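Local coordinates for alanine dehydrogenase/pyridine nucleotide transhydrogenase (Mycobacterium smegmatis str. MC2 155, PDB 3P2Y), which probably acts in proton-translocating transhydrogenation between NADH and NADP as the alpha 1 subunit, which also resembles alanine dehydrogenase, at residues E35-L40 with V89-P93. Numbering follows the deposited sequence.
Sequences ERRVAL and VKVNP
Val91 pushes both of its methyl groups into the loop 35-40, and Ala39 returns a smaller bump against the backbone of Val89 and Lys90. The contact lies at the C-terminal ends of two neighbouring strands, 24-27 and 87-89, in the parallel sheet of the N-terminal domain, an alpha/beta fold of the alanine dehydrogenase/PNT family. The two segments run nearly antiparallel. The branches of Val91 divide the work. CG1 is anti to the backbone N (chi1 -177°) and sits over the centre of the Arg37 guanidinium, 3.6 Å from Arg37 CZ. CG2 fills the dip beside the backbone of Val38 and Ala39, 3.7 Å from Ala39 N. Ala39 CB then fits tightly against the chain just after strand 87-89, 3.5 Å from Lys90 CA. Further along, the Leu40 side chain crosses that of Val89 at about a right angle, and Leu40 CG rests on Val89 CG2. Helix 336-354 packs against this apolar end through Thr348 on Leu40 and Val347 on Val89.

Glu35 doubles back within its own loop and fixes the rotation of the guanidinium that Val91 CG1 covers on one face. Arg37 grips the carboxylate side-on, with NE to OE2 and NH2 to OE1. Gln152 accepts from Arg37 NH1, so all three guanidinium nitrogens have partners. The Asn92 side chain approaches Glu35 from the opposite direction, with its amide plane 42° from the carboxylate. Lys90 points away from the loop 35-40; its NZ donates a hydrogen bond to Asn92 O and forms a salt bridge with Glu30. Glu35 OE2 also accepts the backbone N-H of Arg37 on its anti lone pair, with Arg37 N 2.9 Å from Glu35 OE2 and the N-H...O angle 163°.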
ATOM      1  N   GLU A  35       4.805  -7.541  16.535  1.00 12.22           N
ATOM      2  CA  GLU A  35       3.391  -7.884  16.712  1.00 11.15           C
ATOM      3  C   GLU A  35       2.637  -6.633  17.144  1.00 11.45           C
ATOM      4  O   GLU A  35       3.111  -5.899  18.037  1.00 13.78           O
ATOM      5  CB  GLU A  35       3.199  -8.977  17.766  1.00  9.76           C
ATOM      6  CG  GLU A  35       1.712  -9.409  17.899  1.00 10.12           C
ATOM      7  CD  GLU A  35       1.147  -9.886  16.555  1.00 10.09           C
ATOM      8  OE1 GLU A  35       1.539 -10.978  16.110  1.00 10.55           O
ATOM      9  OE2 GLU A  35       0.346  -9.177  15.914  1.00  8.83           O
ATOM     10  N   ARG A  36       1.488  -6.375  16.521  1.00  9.21           N
ATOM     11  CA  ARG A  36       0.633  -5.254  16.917  1.00  8.34           C
ATOM     12  C   ARG A  36      -0.785  -5.677  17.310  1.00  8.25           C
ATOM     13  O   ARG A  36      -1.546  -4.835  17.775  1.00  8.59           O
ATOM     14  CB  ARG A  36       0.521  -4.216  15.780  1.00  7.98           C
ATOM     15  CG  ARG A  36       1.878  -3.555  15.476  1.00  7.93           C
ATOM     16  CD  ARG A  36       1.785  -2.639  14.233  1.00 11.44           C
ATOM     17  NE  ARG A  36       0.809  -1.558  14.435  1.00 13.71           N
ATOM     18  CZ  ARG A  36       0.246  -0.833  13.463  1.00 14.62           C
ATOM     19  NH1 ARG A  36       0.541  -1.051  12.183  1.00 15.46           N
ATOM     20  NH2 ARG A  36      -0.620   0.119  13.788  1.00 15.11           N
ATOM     21  N   ARG A  37      -1.141  -6.944  17.113  1.00  8.09           N
ATOM     22  CA  ARG A  37      -2.479  -7.402  17.463  1.00  7.85           C
ATOM     23  C   ARG A  37      -2.578  -7.564  18.983  1.00  7.92           C
ATOM     24  O   ARG A  37      -1.549  -7.628  19.702  1.00  7.67           O
ATOM     25  CB  ARG A  37      -2.823  -8.741  16.768  1.00  7.06           C
ATOM     26  CG  ARG A  37      -2.933  -8.607  15.223  1.00  8.38           C
ATOM     27  CD  ARG A  37      -3.002  -9.976  14.540  1.00  9.07           C
ATOM     28  NE  ARG A  37      -1.743 -10.688  14.709  1.00  8.96           N
ATOM     29  CZ  ARG A  37      -1.547 -11.955  14.365  1.00  9.86           C
ATOM     30  NH1 ARG A  37      -2.552 -12.663  13.830  1.00  8.82           N
ATOM     31  NH2 ARG A  37      -0.355 -12.530  14.576  1.00  8.25           N
ATOM     32  N   VAL A  38      -3.823  -7.643  19.431  1.00  8.09           N
ATOM     33  CA  VAL A  38      -4.183  -7.889  20.843  1.00  8.16           C
ATOM     34  C   VAL A  38      -5.380  -8.845  20.829  1.00  7.86           C
ATOM     35  O   VAL A  38      -6.220  -8.774  19.944  1.00  7.55           O
ATOM     36  CB  VAL A  38      -4.544  -6.519  21.553  1.00  8.22           C
ATOM     37  CG1 VAL A  38      -5.723  -5.809  20.863  1.00 10.70           C
ATOM     38  CG2 VAL A  38      -4.841  -6.743  23.057  1.00  8.17           C
ATOM     39  N   ALA A  39      -5.459  -9.778  21.789  1.00  6.84           N
ATOM     40  CA  ALA A  39      -6.436 -10.882  21.646  1.00  7.79           C
ATOM     41  C   ALA A  39      -7.887 -10.438  21.787  1.00  8.45           C
ATOM     42  O   ALA A  39      -8.744 -11.027  21.159  1.00  8.80           O
ATOM     43  CB  ALA A  39      -6.141 -12.035  22.624  1.00  7.36           C
ATOM     44  N   LEU A  40      -8.153  -9.424  22.615  1.00  8.40           N
ATOM     45  CA  LEU A  40      -9.491  -8.835  22.658  1.00  9.42           C
ATOM     46  C   LEU A  40      -9.390  -7.340  22.404  1.00  9.56           C
ATOM     47  O   LEU A  40      -8.466  -6.689  22.898  1.00 10.94           O
ATOM     48  CB  LEU A  40     -10.158  -9.060  24.030  1.00  9.01           C
ATOM     49  CG  LEU A  40     -10.379 -10.501  24.500  1.00  9.03           C
ATOM     50  CD1 LEU A  40     -11.098 -10.455  25.856  1.00 11.63           C
ATOM     51  CD2 LEU A  40     -11.208 -11.320  23.450  1.00  7.59           C
ATOM     52  N   VAL A  89      -6.355 -15.172  27.361  1.00  9.26           N
ATOM     53  CA  VAL A  89      -6.540 -15.227  25.914  1.00  9.55           C
ATOM     54  C   VAL A  89      -5.462 -14.373  25.281  1.00  8.94           C
ATOM     55  O   VAL A  89      -5.259 -13.242  25.700  1.00  8.83           O
ATOM     56  CB  VAL A  89      -7.958 -14.757  25.450  1.00  9.67           C
ATOM     57  CG1 VAL A  89      -9.043 -15.694  26.026  1.00 10.20           C
ATOM     58  CG2 VAL A  89      -8.254 -13.299  25.826  1.00 11.14           C
ATOM     59  N   LYS A  90      -4.729 -14.933  24.333  1.00  8.37           N
ATOM     60  CA  LYS A  90      -3.634 -14.147  23.726  1.00  8.73           C
ATOM     61  C   LYS A  90      -3.540 -14.507  22.262  1.00  8.87           C
ATOM     62  O   LYS A  90      -4.276 -15.372  21.805  1.00  9.37           O
ATOM     63  CB  LYS A  90      -2.303 -14.400  24.474  1.00 10.30           C
ATOM     64  CG  LYS A  90      -1.583 -15.729  24.136  1.00  9.35           C
ATOM     65  CD  LYS A  90      -0.303 -15.927  25.043  1.00 10.86           C
ATOM     66  CE  LYS A  90       0.681 -14.718  24.973  1.00 11.25           C
ATOM     67  NZ  LYS A  90       1.003 -14.225  23.549  1.00 10.38           N
ATOM     68  N   VAL A  91      -2.636 -13.859  21.530  1.00  8.09           N
ATOM     69  CA  VAL A  91      -2.479 -14.117  20.105  1.00  8.18           C
ATOM     70  C   VAL A  91      -1.381 -15.161  19.873  1.00  9.26           C
ATOM     71  O   VAL A  91      -1.685 -16.293  19.493  1.00 10.53           O
ATOM     72  CB  VAL A  91      -2.155 -12.809  19.317  1.00  7.69           C
ATOM     73  CG1 VAL A  91      -2.077 -13.101  17.758  1.00  8.81           C
ATOM     74  CG2 VAL A  91      -3.208 -11.746  19.590  1.00  8.86           C
ATOM     75  N   ASN A  92      -0.113 -14.776  20.057  1.00  8.61           N
ATOM     76  CA  ASN A  92       1.012 -15.681  19.750  1.00  9.80           C
ATOM     77  C   ASN A  92       1.320 -16.687  20.856  1.00  9.33           C
ATOM     78  O   ASN A  92       0.906 -16.489  21.998  1.00  9.48           O
ATOM     79  CB  ASN A  92       2.281 -14.867  19.449  1.00  9.74           C
ATOM     80  CG  ASN A  92       2.117 -13.997  18.221  1.00 12.37           C
ATOM     81  OD1 ASN A  92       2.409 -12.784  18.225  1.00 15.17           O
ATOM     82  ND2 ASN A  92       1.652 -14.606  17.164  1.00 10.14           N
ATOM     83  N   PRO A  93       2.019 -17.795  20.512  1.00 10.08           N
ATOM     84  CA  PRO A  93       2.354 -18.782  21.559  1.00 10.61           C
ATOM     85  C   PRO A  93       3.073 -18.099  22.719  1.00 11.63           C
ATOM     86  O   PRO A  93       3.891 -17.190  22.477  1.00 12.12           O
ATOM     87  CB  PRO A  93       3.303 -19.743  20.838  1.00 12.16           C
ATOM     88  CG  PRO A  93       2.781 -19.749  19.386  1.00 10.76           C
ATOM     89  CD  PRO A  93       2.364 -18.268  19.150  1.00 10.82           C
TER